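Putative adhesin (Bacteroides thetaiotaomicron, PDB 4QDG) is a putative lipoprotein adhesin of the FimB/Mfa2 family, probably acting in the assembly or outer-membrane anchoring of pili. Local coordinates at residues 13-18 / 67-72. Sequence-based numbering, arbitrary orientation.
Sequences HGVSLR and MKLDLK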
loop_
_atom_site.group_PDB
_atom_site.type_symbol
_atom_site.label_atom_id
_atom_site.label_comp_id
_atom_site.label_asym_id
_atom_site.label_seq_id
_atom_site.Cartn_x
_atom_site.Cartn_y
_atom_site.Cartn_z
ATOM N N HIS A 13 -14.986 -32.410 8.053
ATOM C CA HIS A 13 -13.560 -32.330 7.810
ATOM C C HIS A 13 -13.192 -31.082 6.982
ATOM O O HIS A 13 -13.893 -30.739 6.025
ATOM C CB HIS A 13 -13.136 -33.611 7.078
ATOM C CG HIS A 13 -11.664 -33.837 7.064
ATOM N ND1 HIS A 13 -11.037 -34.508 8.089
ATOM C CD2 HIS A 13 -10.746 -33.492 6.141
ATOM C CE1 HIS A 13 -9.760 -34.546 7.760
ATOM N NE2 HIS A 13 -9.539 -33.941 6.601
ATOM N N GLY A 14 -12.101 -30.426 7.363
ATOM C CA GLY A 14 -11.601 -29.267 6.632
ATOM C C GLY A 14 -10.715 -28.321 7.414
ATOM O O GLY A 14 -9.897 -28.746 8.230
ATOM N N VAL A 15 -10.863 -27.023 7.131
ATOM C CA VAL A 15 -10.096 -25.968 7.778
ATOM C C VAL A 15 -11.035 -24.902 8.297
ATOM O O VAL A 15 -12.178 -24.807 7.853
ATOM C CB VAL A 15 -9.007 -25.337 6.859
ATOM C CG1 VAL A 15 -7.961 -26.365 6.421
ATOM C CG2 VAL A 15 -9.635 -24.630 5.656
ATOM N N SER A 16 -10.522 -24.098 9.230
ATOM C CA SER A 16 -11.166 -22.946 9.840
ATOM C C SER A 16 -10.134 -21.830 9.825
ATOM O O SER A 16 -9.136 -21.888 10.543
ATOM C CB SER A 16 -11.665 -23.265 11.242
ATOM O OG SER A 16 -12.150 -22.078 11.846
ATOM N N LEU A 17 -10.336 -20.845 8.972
ATOM C CA LEU A 17 -9.342 -19.795 8.796
ATOM C C LEU A 17 -9.663 -18.505 9.482
ATOM O O LEU A 17 -10.770 -17.998 9.368
ATOM C CB LEU A 17 -9.111 -19.509 7.303
ATOM C CG LEU A 17 -8.716 -20.698 6.444
ATOM C CD1 LEU A 17 -8.549 -20.271 4.994
ATOM C CD2 LEU A 17 -7.443 -21.357 6.965
ATOM N N ARG A 18 -8.643 -17.951 10.146
ATOM C CA ARG A 18 -8.642 -16.624 10.771
ATOM C C ARG A 18 -7.838 -15.713 9.845
ATOM O O ARG A 18 -6.872 -16.171 9.214
ATOM C CB ARG A 18 -8.046 -16.669 12.201
ATOM C CG ARG A 18 -7.974 -15.300 12.899
ATOM C CD ARG A 18 -7.494 -15.382 14.332
ATOM N NE ARG A 18 -7.655 -14.097 15.011
ATOM C CZ ARG A 18 -6.715 -13.491 15.735
ATOM N NH1 ARG A 18 -5.518 -14.055 15.891
ATOM N NH2 ARG A 18 -6.957 -12.314 16.300
HETATM N N MSE A 67 -13.461 -18.471 8.817
HETATM C CA MSE A 67 -14.030 -19.035 7.615
HETATM C C MSE A 67 -13.932 -20.547 7.705
HETATM O O MSE A 67 -12.832 -21.101 7.661
HETATM C CB MSE A 67 -13.338 -18.512 6.350
HETATM C CG MSE A 67 -14.031 -18.989 5.079
HETATM SE SE MSE A 67 -13.026 -18.561 3.492
HETATM C CE MSE A 67 -13.386 -16.613 3.465
ATOM N N LYS A 68 -15.093 -21.211 7.832
ATOM C CA LYS A 68 -15.191 -22.654 7.888
ATOM C C LYS A 68 -15.222 -23.192 6.471
ATOM O O LYS A 68 -16.055 -22.762 5.672
ATOM C CB LYS A 68 -16.443 -23.037 8.666
ATOM C CG LYS A 68 -16.675 -24.524 8.831
ATOM C CD LYS A 68 -18.005 -24.782 9.582
ATOM C CE LYS A 68 -19.251 -24.642 8.726
ATOM N NZ LYS A 68 -19.416 -25.788 7.790
ATOM N N LEU A 69 -14.287 -24.092 6.137
ATOM C CA LEU A 69 -14.249 -24.692 4.817
ATOM C C LEU A 69 -14.324 -26.191 4.910
ATOM O O LEU A 69 -13.410 -26.820 5.443
ATOM C CB LEU A 69 -12.997 -24.282 4.000
ATOM C CG LEU A 69 -12.867 -22.829 3.556
ATOM C CD1 LEU A 69 -11.453 -22.544 3.039
ATOM C CD2 LEU A 69 -13.851 -22.499 2.466
ATOM N N ASP A 70 -15.386 -26.772 4.343
ATOM C CA ASP A 70 -15.521 -28.216 4.224
ATOM C C ASP A 70 -14.659 -28.644 3.043
ATOM O O ASP A 70 -14.851 -28.144 1.942
ATOM C CB ASP A 70 -16.996 -28.644 4.068
ATOM C CG ASP A 70 -17.766 -28.504 5.357
ATOM O OD1 ASP A 70 -17.439 -29.231 6.326
ATOM O OD2 ASP A 70 -18.657 -27.642 5.418
ATOM N N LEU A 71 -13.644 -29.480 3.296
ATOM C CA LEU A 71 -12.704 -29.909 2.266
ATOM C C LEU A 71 -12.374 -31.380 2.375
ATOM O O LEU A 71 -12.324 -31.933 3.480
ATOM C CB LEU A 71 -11.387 -29.091 2.354
ATOM C CG LEU A 71 -11.444 -27.600 1.988
ATOM C CD1 LEU A 71 -10.187 -26.899 2.391
ATOM C CD2 LEU A 71 -11.754 -27.393 0.508
ATOM N N LYS A 72 -12.114 -32.003 1.224
ATOM C CA LYS A 72 -11.641 -33.380 1.124
ATOM C C LYS A 72 -10.257 -33.438 1.809
ATOM O O LYS A 72 -9.454 -32.523 1.580
ATOM C CB LYS A 72 -11.566 -33.785 -0.361
ATOM C CG LYS A 72 -11.032 -35.196 -0.618
ATOM C CD LYS A 72 -10.651 -35.407 -2.092
ATOM C CE LYS A 72 -9.253 -34.933 -2.451
ATOM N NZ LYS A 72 -9.094 -34.777 -3.929
HETATM O O HOH W 1 -17.088 -31.901 5.901
#
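Val15 and Leu69 face each other as a hydrogen-bonded antiparallel pair, their side chains side by side and pointing the same way. CG2 of Val15 does the touching: it lies 3.8 Å from Leu69 CB and reaches Leu71 CD1 at 4.0 Å, so one methyl bridges two leucines. Leu17 meets Leu69 obliquely, CD1 to CD1, while Met67, a selenomethionine, brings only its CB up to Leu17; its end leads away, and the side chain packs on Leu38 and Leu40. Phe78 of strand 75-82 covers Val15, Leu17, Leu69 and Leu71 together, with Leu133 and Leu40 closing in beside them.

Backbone bonds run the length of the pair, Leu69 N to Val15 O being nearly straight at 172°. Towards the start of segment 13-18 one bond remains, Leu71 N to His13 O (3.0 Å), because His13 N turns to a water instead; the chain corners at Gly14, where a CB would clash with Leu69 O. Just before the corner, His13 has CG anti to its backbone N (chi1 -165°), and the CD2 edge of its ring meets Leu71 O in plane at 3.5 Å; ND1 bonds to Asp137 OD1 and NE2 to Thr135 OG1. On the face of Ser16 and Lys68, away from Val15 and Leu69, Lys68 NZ makes a salt bridge to Asp70 OD2 (3.1 Å), while OD1 bonds to Tyr139 and that water. This is an edge pairing in a transthyretin-like beta-sandwich, apolar side chains inward and polar ones outward.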